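Local coordinates for protein SsfX3 (Streptomyces sp. SF2575, PDB 3SKV) that probably transfers a salicylyl group in a tetracycline biosynthetic pathway, as an acyltransferase joining a jelly-roll domain to a GDSL/SGNH hydrolase-like fold, at residues L87-D92 with K153-W158; T43-V48 with E179-S184; T91-L96 with V170-G175. The protein carries 1 engineered substitution. One frame throughout, in Å; residues are numbered along the deposited sequence.

Contact 1: L87-D92 with K153-W158. Engineered in segment 87-92: H88 (natural residue Cys).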
# COMPACT_ATOMS: atom_id res chain seq x y z
N LEU A 87 12.63 -3.08 -0.63
CA LEU A 87 14.03 -2.77 -0.83
C LEU A 87 14.55 -3.66 -1.99
O LEU A 87 14.43 -4.87 -1.94
CB LEU A 87 14.83 -2.99 0.48
CG LEU A 87 16.37 -2.84 0.36
CD1 LEU A 87 16.77 -1.41 -0.02
CD2 LEU A 87 17.07 -3.25 1.65
N HIS A 88 15.06 -3.02 -3.05
CA HIS A 88 15.58 -3.73 -4.22
C HIS A 88 17.08 -3.58 -4.29
O HIS A 88 17.63 -2.50 -4.02
CB HIS A 88 15.00 -3.17 -5.52
CG HIS A 88 13.56 -3.48 -5.79
ND1 HIS A 88 13.10 -3.57 -7.08
CD2 HIS A 88 12.52 -3.63 -4.94
CE1 HIS A 88 11.80 -3.81 -6.98
NE2 HIS A 88 11.40 -3.84 -5.72
N LEU A 89 17.75 -4.66 -4.71
CA LEU A 89 19.20 -4.71 -4.94
C LEU A 89 19.51 -5.88 -5.84
O LEU A 89 18.84 -6.91 -5.75
CB LEU A 89 20.06 -4.77 -3.64
CG LEU A 89 19.79 -5.91 -2.67
CD1 LEU A 89 20.77 -7.01 -2.87
CD2 LEU A 89 19.90 -5.44 -1.24
N ARG A 90 20.51 -5.74 -6.68
CA ARG A 90 20.98 -6.83 -7.51
C ARG A 90 22.27 -7.33 -6.85
O ARG A 90 23.13 -6.52 -6.48
CB ARG A 90 21.22 -6.41 -8.96
CG ARG A 90 19.93 -5.99 -9.68
CD ARG A 90 20.16 -5.92 -11.19
NE ARG A 90 20.62 -7.21 -11.71
CZ ARG A 90 19.82 -8.22 -12.05
NH1 ARG A 90 18.50 -8.07 -12.00
NH2 ARG A 90 20.34 -9.36 -12.47
N THR A 91 22.37 -8.65 -6.65
CA THR A 91 23.55 -9.28 -6.03
C THR A 91 23.73 -10.72 -6.47
O THR A 91 22.75 -11.41 -6.80
CB THR A 91 23.51 -9.17 -4.48
OG1 THR A 91 24.83 -9.43 -3.98
CG2 THR A 91 22.49 -10.12 -3.80
N ASP A 92 24.99 -11.19 -6.43
CA ASP A 92 25.27 -12.58 -6.71
C ASP A 92 25.41 -13.38 -5.39
O ASP A 92 25.62 -14.58 -5.41
CB ASP A 92 26.50 -12.72 -7.61
CG ASP A 92 27.85 -12.27 -7.08
OD1 ASP A 92 27.89 -11.69 -5.97
OD2 ASP A 92 28.85 -12.42 -7.81
N LYS A 153 21.09 -11.78 -9.56
CA LYS A 153 19.64 -11.84 -9.42
C LYS A 153 19.12 -10.57 -8.78
O LYS A 153 19.84 -9.90 -8.03
CB LYS A 153 19.24 -13.07 -8.54
CG LYS A 153 19.65 -12.93 -7.08
CD LYS A 153 20.03 -14.24 -6.45
CE LYS A 153 20.79 -14.01 -5.17
NZ LYS A 153 22.23 -14.33 -5.34
N LEU A 154 17.84 -10.27 -9.03
CA LEU A 154 17.19 -9.14 -8.37
C LEU A 154 16.60 -9.63 -7.04
O LEU A 154 15.82 -10.58 -7.02
CB LEU A 154 16.13 -8.50 -9.28
CG LEU A 154 15.19 -7.45 -8.64
CD1 LEU A 154 15.96 -6.24 -8.06
CD2 LEU A 154 14.11 -7.01 -9.60
N VAL A 155 16.98 -8.97 -5.95
CA VAL A 155 16.48 -9.28 -4.61
C VAL A 155 15.50 -8.20 -4.17
O VAL A 155 15.87 -7.02 -4.14
CB VAL A 155 17.62 -9.46 -3.59
CG1 VAL A 155 17.05 -9.88 -2.23
CG2 VAL A 155 18.64 -10.48 -4.09
N GLU A 156 14.25 -8.58 -3.84
CA GLU A 156 13.25 -7.62 -3.34
C GLU A 156 12.88 -8.05 -1.94
O GLU A 156 12.46 -9.19 -1.72
CB GLU A 156 11.97 -7.54 -4.20
CG GLU A 156 12.15 -7.43 -5.70
CD GLU A 156 10.92 -7.75 -6.54
OE1 GLU A 156 9.79 -7.54 -6.06
OE2 GLU A 156 11.10 -8.20 -7.70
N LEU A 157 13.06 -7.14 -1.00
CA LEU A 157 12.69 -7.34 0.40
C LEU A 157 11.38 -6.55 0.60
O LEU A 157 11.41 -5.32 0.55
CB LEU A 157 13.80 -6.77 1.32
CG LEU A 157 14.84 -7.75 1.90
CD1 LEU A 157 15.33 -8.75 0.86
CD2 LEU A 157 16.00 -6.99 2.44
N TRP A 158 10.25 -7.27 0.71
CA TRP A 158 8.95 -6.65 0.92
C TRP A 158 8.76 -6.52 2.40
O TRP A 158 8.57 -7.50 3.13
CB TRP A 158 7.84 -7.51 0.33
CG TRP A 158 7.77 -7.40 -1.15
CD1 TRP A 158 8.64 -7.93 -2.06
CD2 TRP A 158 6.70 -6.82 -1.90
NE1 TRP A 158 8.21 -7.66 -3.34
CE2 TRP A 158 7.02 -6.98 -3.27
CE3 TRP A 158 5.53 -6.13 -1.55
CZ2 TRP A 158 6.20 -6.49 -4.28
CZ3 TRP A 158 4.76 -5.59 -2.55
CH2 TRP A 158 5.08 -5.80 -3.90
O HOH W 1 8.80 -4.85 -6.05
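K153 folds its side chain along T91, bending at chi2 and chi4 so that NZ reaches T91 O in a weak bond (3.3 Å), while firmer acceptors are P149 O, G151 O and S93 O. The carbonyl carbon of K153 lies over one face of the R90 guanidinium, whose NH2 turns to D152 in a salt bridge. L154 continues this face: CB touches R90 NH1 at 3.6 Å, and CD1 approaches H88 ND1 obliquely, a nitrogen hydrogen-bonded to D181. V155 exchanges two backbone hydrogen bonds with L89 and sets CG2 against T91 CG2 (3.9 Å) on the opposite face. E156 lies alongside H88, an engineered residue, with CG 3.8 Å from the imidazole centroid in a CH-pi contact and its carboxylate plane 23° from the ring. Water 1 bridges H88 NE2 and E156 OE1, and the same OE1 accepts W158 NE1 at 3.1 Å. Replacing E156 by an alanine removes CG and the carboxylate, and would probably leave W158 NE1 and the bridging water without their shared acceptor and one imidazole face without its methylene. L157 closes the ladder, L87 N to L157 O and L157 N to L87 O each 2.8 Å, and its CD2 meets L87 CD2. Strand 120-125 flanks 153-158 on its other edge, strand 43-45 borders 86-91, and L96 of strand 96-103 packs against V155 and L157.

Contact 2: T43-V48 with E179-S184; sequences TYRGAV and EKDTSS
R45 and D181 meet at about a right angle, with the guanidinium and carboxylate planes 86° apart. The salt bridge is therefore single-pronged: R45 NH2 donates to D181 OD2 at 3.0 Å, the oxygen lying near the guanidinium plane, whereas the nitrogen comes from above the carboxylate, 66° out of its plane. The arginine chain is bent at chi2 (-121°), which carries its head beneath T43 rather than straight out from the strand. The methyl CG2 of T43 sits over the centre of the guanidinium, 3.6 Å above its plane, while OG1 on the other branch faces the loop and brushes K180 CG at 3.8 Å. Two waters bridge the segments. Water 2 accepts from both T43 OG1 and D181 N, at 2.6 Å from OG1, and water 3 accepts from R45 NH1 and donates to S183 O. Beyond the salt bridge, D181 is held from its own loop: S183 OG donates to OD1 at 3.2 Å, on the syn side, with a weaker bond from S183 N to the same atom. OD2 is shared with ND1 of H88, the engineered residue of strand 86-91. NH1 of R45 has a further, long and weak ion pair with D219. With its two oxygens gripped by different groups, the D181 carboxylate is fixed in rotation. This buried acid is the main partner of the R45 charge, and the guanidinium probably helps to offset its burial. The link to loop 179-184 is thus polar and water-mediated, resting on one single-pronged ion pair and not on apolar burial.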
# COMPACT_ATOMS: atom_id res chain seq x y z
N THR A 43 17.61 0.71 -3.77
CA THR A 43 16.40 1.39 -4.21
C THR A 43 15.27 0.96 -3.28
O THR A 43 15.04 -0.23 -3.09
CB THR A 43 16.07 1.04 -5.71
OG1 THR A 43 17.19 1.27 -6.56
CG2 THR A 43 14.89 1.84 -6.24
N TYR A 44 14.57 1.95 -2.72
CA TYR A 44 13.40 1.73 -1.88
C TYR A 44 12.21 2.08 -2.75
O TYR A 44 12.09 3.19 -3.24
CB TYR A 44 13.41 2.58 -0.62
CG TYR A 44 14.53 2.21 0.33
CD1 TYR A 44 15.82 2.71 0.16
CD2 TYR A 44 14.30 1.34 1.40
CE1 TYR A 44 16.86 2.34 1.01
CE2 TYR A 44 15.32 0.99 2.27
CZ TYR A 44 16.60 1.49 2.08
OH TYR A 44 17.62 1.12 2.91
N ARG A 45 11.40 1.08 -3.04
CA ARG A 45 10.24 1.30 -3.86
C ARG A 45 9.04 1.36 -2.93
O ARG A 45 9.03 0.70 -1.89
CB ARG A 45 10.12 0.22 -4.95
CG ARG A 45 11.40 0.07 -5.80
CD ARG A 45 11.20 0.32 -7.27
NE ARG A 45 12.34 -0.15 -8.07
CZ ARG A 45 12.97 0.57 -9.01
NH1 ARG A 45 12.60 1.82 -9.26
NH2 ARG A 45 14.01 0.06 -9.66
N GLY A 46 8.09 2.20 -3.26
CA GLY A 46 6.91 2.37 -2.42
C GLY A 46 7.12 3.28 -1.22
O GLY A 46 6.21 3.42 -0.39
N ALA A 47 8.31 3.92 -1.12
CA ALA A 47 8.59 4.90 -0.03
C ALA A 47 8.64 6.32 -0.62
O ALA A 47 9.17 6.52 -1.71
CB ALA A 47 9.89 4.57 0.69
N VAL A 48 8.05 7.29 0.07
CA VAL A 48 8.03 8.69 -0.36
C VAL A 48 9.31 9.39 0.13
O VAL A 48 9.95 10.10 -0.63
CB VAL A 48 6.73 9.36 0.09
CG1 VAL A 48 6.76 10.87 -0.13
CG2 VAL A 48 5.53 8.72 -0.61
N GLU A 179 24.68 -4.22 -7.30
CA GLU A 179 24.28 -3.34 -8.40
C GLU A 179 22.91 -2.77 -8.17
O GLU A 179 22.09 -3.40 -7.50
CB GLU A 179 24.29 -4.09 -9.75
CG GLU A 179 25.63 -4.64 -10.20
CD GLU A 179 25.60 -5.30 -11.57
OE1 GLU A 179 24.84 -6.28 -11.75
OE2 GLU A 179 26.31 -4.81 -12.48
N LYS A 180 22.64 -1.59 -8.75
CA LYS A 180 21.33 -0.95 -8.68
C LYS A 180 20.37 -1.69 -9.61
O LYS A 180 20.76 -2.08 -10.72
CB LYS A 180 21.44 0.52 -9.13
CG LYS A 180 20.22 1.37 -8.78
CD LYS A 180 20.28 2.73 -9.43
CE LYS A 180 20.44 3.82 -8.40
NZ LYS A 180 21.70 4.58 -8.56
N ASP A 181 19.11 -1.86 -9.18
CA ASP A 181 18.07 -2.40 -10.03
C ASP A 181 17.65 -1.20 -10.90
O ASP A 181 17.13 -0.22 -10.37
CB ASP A 181 16.88 -2.92 -9.21
CG ASP A 181 15.63 -3.19 -10.03
OD1 ASP A 181 15.75 -3.70 -11.17
OD2 ASP A 181 14.53 -2.93 -9.51
N THR A 182 17.96 -1.26 -12.20
CA THR A 182 17.66 -0.16 -13.12
C THR A 182 16.30 -0.25 -13.83
O THR A 182 16.02 0.63 -14.66
CB THR A 182 18.82 0.14 -14.06
OG1 THR A 182 19.25 -1.08 -14.68
CG2 THR A 182 19.96 0.87 -13.37
N SER A 183 15.44 -1.24 -13.47
CA SER A 183 14.09 -1.37 -14.01
C SER A 183 13.29 -0.05 -13.88
O SER A 183 13.38 0.66 -12.86
CB SER A 183 13.32 -2.48 -13.30
OG SER A 183 13.78 -3.78 -13.65
N SER A 184 12.53 0.28 -14.93
CA SER A 184 11.69 1.47 -14.95
C SER A 184 10.24 1.10 -15.26
O SER A 184 9.71 1.39 -16.34
CB SER A 184 12.24 2.52 -15.91
OG SER A 184 12.94 3.52 -15.18
O HOH W 2 18.56 -0.99 -6.53
O HOH W 3 14.59 2.99 -11.15

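Contact 3: T91-L96 with V170-G175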
# COMPACT_ATOMS: atom_id res chain seq x y z
N THR A 91 22.37 -8.65 -6.65
CA THR A 91 23.55 -9.28 -6.03
C THR A 91 23.73 -10.72 -6.47
O THR A 91 22.75 -11.41 -6.80
CB THR A 91 23.51 -9.17 -4.48
OG1 THR A 91 24.83 -9.43 -3.98
CG2 THR A 91 22.49 -10.12 -3.80
N ASP A 92 24.99 -11.19 -6.43
CA ASP A 92 25.27 -12.58 -6.71
C ASP A 92 25.41 -13.38 -5.39
O ASP A 92 25.62 -14.58 -5.41
CB ASP A 92 26.50 -12.72 -7.61
CG ASP A 92 27.85 -12.27 -7.08
OD1 ASP A 92 27.89 -11.69 -5.97
OD2 ASP A 92 28.85 -12.42 -7.81
N SER A 93 25.33 -12.70 -4.25
CA SER A 93 25.49 -13.27 -2.91
C SER A 93 24.47 -14.42 -2.63
O SER A 93 23.28 -14.26 -2.88
CB SER A 93 25.35 -12.16 -1.86
OG SER A 93 25.51 -12.60 -0.52
N PRO A 94 24.94 -15.60 -2.16
CA PRO A 94 23.98 -16.69 -1.86
C PRO A 94 23.21 -16.45 -0.55
O PRO A 94 22.31 -17.21 -0.22
CB PRO A 94 24.89 -17.92 -1.80
CG PRO A 94 26.17 -17.39 -1.28
CD PRO A 94 26.33 -15.99 -1.82
N TRP A 95 23.57 -15.39 0.20
CA TRP A 95 22.90 -15.05 1.47
C TRP A 95 22.81 -13.55 1.71
O TRP A 95 23.54 -12.76 1.11
CB TRP A 95 23.57 -15.76 2.67
CG TRP A 95 24.98 -15.36 2.94
CD1 TRP A 95 26.11 -15.93 2.43
CD2 TRP A 95 25.43 -14.28 3.79
NE1 TRP A 95 27.23 -15.28 2.91
CE2 TRP A 95 26.84 -14.26 3.74
CE3 TRP A 95 24.76 -13.31 4.56
CZ2 TRP A 95 27.60 -13.34 4.46
CZ3 TRP A 95 25.52 -12.40 5.29
CH2 TRP A 95 26.92 -12.41 5.23
N LEU A 96 21.91 -13.15 2.61
CA LEU A 96 21.79 -11.77 3.02
C LEU A 96 21.43 -11.66 4.47
O LEU A 96 20.72 -12.51 5.02
CB LEU A 96 20.91 -10.88 2.11
CG LEU A 96 19.37 -10.95 2.13
CD1 LEU A 96 18.76 -10.34 3.42
CD2 LEU A 96 18.83 -10.14 1.00
N VAL A 170 22.96 -3.88 5.88
CA VAL A 170 22.72 -5.00 4.98
C VAL A 170 24.07 -5.70 4.86
O VAL A 170 25.11 -5.04 4.72
CB VAL A 170 22.12 -4.61 3.61
CG1 VAL A 170 21.99 -5.84 2.70
CG2 VAL A 170 20.76 -3.94 3.79
N ARG A 171 24.08 -7.01 5.03
CA ARG A 171 25.32 -7.75 4.89
C ARG A 171 25.18 -8.80 3.80
O ARG A 171 24.10 -9.37 3.63
CB ARG A 171 25.75 -8.38 6.21
CG ARG A 171 26.55 -7.44 7.09
CD ARG A 171 26.69 -7.97 8.52
NE ARG A 171 27.09 -9.37 8.53
CZ ARG A 171 26.39 -10.34 9.10
NH1 ARG A 171 25.28 -10.06 9.76
NH2 ARG A 171 26.81 -11.59 9.05
N LEU A 172 26.25 -9.02 3.06
CA LEU A 172 26.32 -9.98 1.96
C LEU A 172 27.65 -10.71 2.05
O LEU A 172 28.53 -10.31 2.83
CB LEU A 172 26.22 -9.26 0.58
CG LEU A 172 25.04 -8.30 0.37
CD1 LEU A 172 25.25 -7.44 -0.85
CD2 LEU A 172 23.72 -9.06 0.29
N GLU A 173 27.80 -11.79 1.24
CA GLU A 173 29.00 -12.60 1.16
C GLU A 173 30.17 -11.70 0.76
O GLU A 173 29.98 -10.74 0.00
CB GLU A 173 28.80 -13.74 0.15
CG GLU A 173 29.93 -14.76 0.08
CD GLU A 173 29.85 -15.88 1.10
OE1 GLU A 173 30.09 -15.62 2.30
OE2 GLU A 173 29.53 -17.02 0.69
N ALA A 174 31.38 -12.00 1.27
CA ALA A 174 32.58 -11.26 0.90
C ALA A 174 32.82 -11.42 -0.62
O ALA A 174 32.63 -12.52 -1.17
CB ALA A 174 33.78 -11.82 1.65
N GLY A 175 33.21 -10.35 -1.29
CA GLY A 175 33.44 -10.40 -2.73
C GLY A 175 32.19 -10.44 -3.58
O GLY A 175 32.28 -10.52 -4.80
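At one end of the jelly-roll domain, where the chain turns from strand 86-91 into strand 96-103, S93 and W95 of the turn seize the end of strand 164-172 at L172 and E173. S93 OG is the hub. It accepts E173 N at 3.0 Å in an almost perfectly straight bond, and donates to W95 O at 2.6 Å, on a lone pair in the carbonyl plane, so one hydroxyl satisfies a backbone group on each segment. W95 holds CG between its backbone N and carbonyl carbon (chi1 64°), which swings the indole across the other segment and lays one face over the peptide between L172 and E173, about 3.5 Å away. In the plane of the indole, W95 NE1 donates to E173 OE1 at 2.9 Å, while the carboxylate stands nearly perpendicular to the ring (88°). The far rim of the indole reaches R171, with W95 CZ3 over one face of the guanidinium and CH2 3.9 Å from NH2; the charge itself is paired with E142. The H144 ring meets the indole as well, the planes about 25° apart. L172 CD2 makes an apolar contact with L96 CB (3.8 Å), and L172 CD1 lies against T91 OG1, whose hydrogen bond goes to T177 O. Both segments lie where the chain leaves one sheet for the other, 86-91 to 96-103 and 164-172 to 178-179, one end of a beta sandwich where leucines pack together and an indole lies over the L172-E173 peptide, in keeping with a jelly roll.

In the fold
Contacts 1 and 3 are mostly buried, whereas contact 2 lies at the surface. Contact 1 is regular backbone pairing inside one sheet. Contact 3, which shares T91 and D92 with it, carries the chain over to the second sheet and relies on side-chain hydrogen bonds and an indole; the two touch through L96 and K153. Contact 2 extends the sheet of contact 1, since T43 and H88 pair through their backbones, as do R90 and E179, but its own link is an ion pair with waters. It ends in the loop that leads to strand 187-192 of the parallel sheet, near the junction of the two folds.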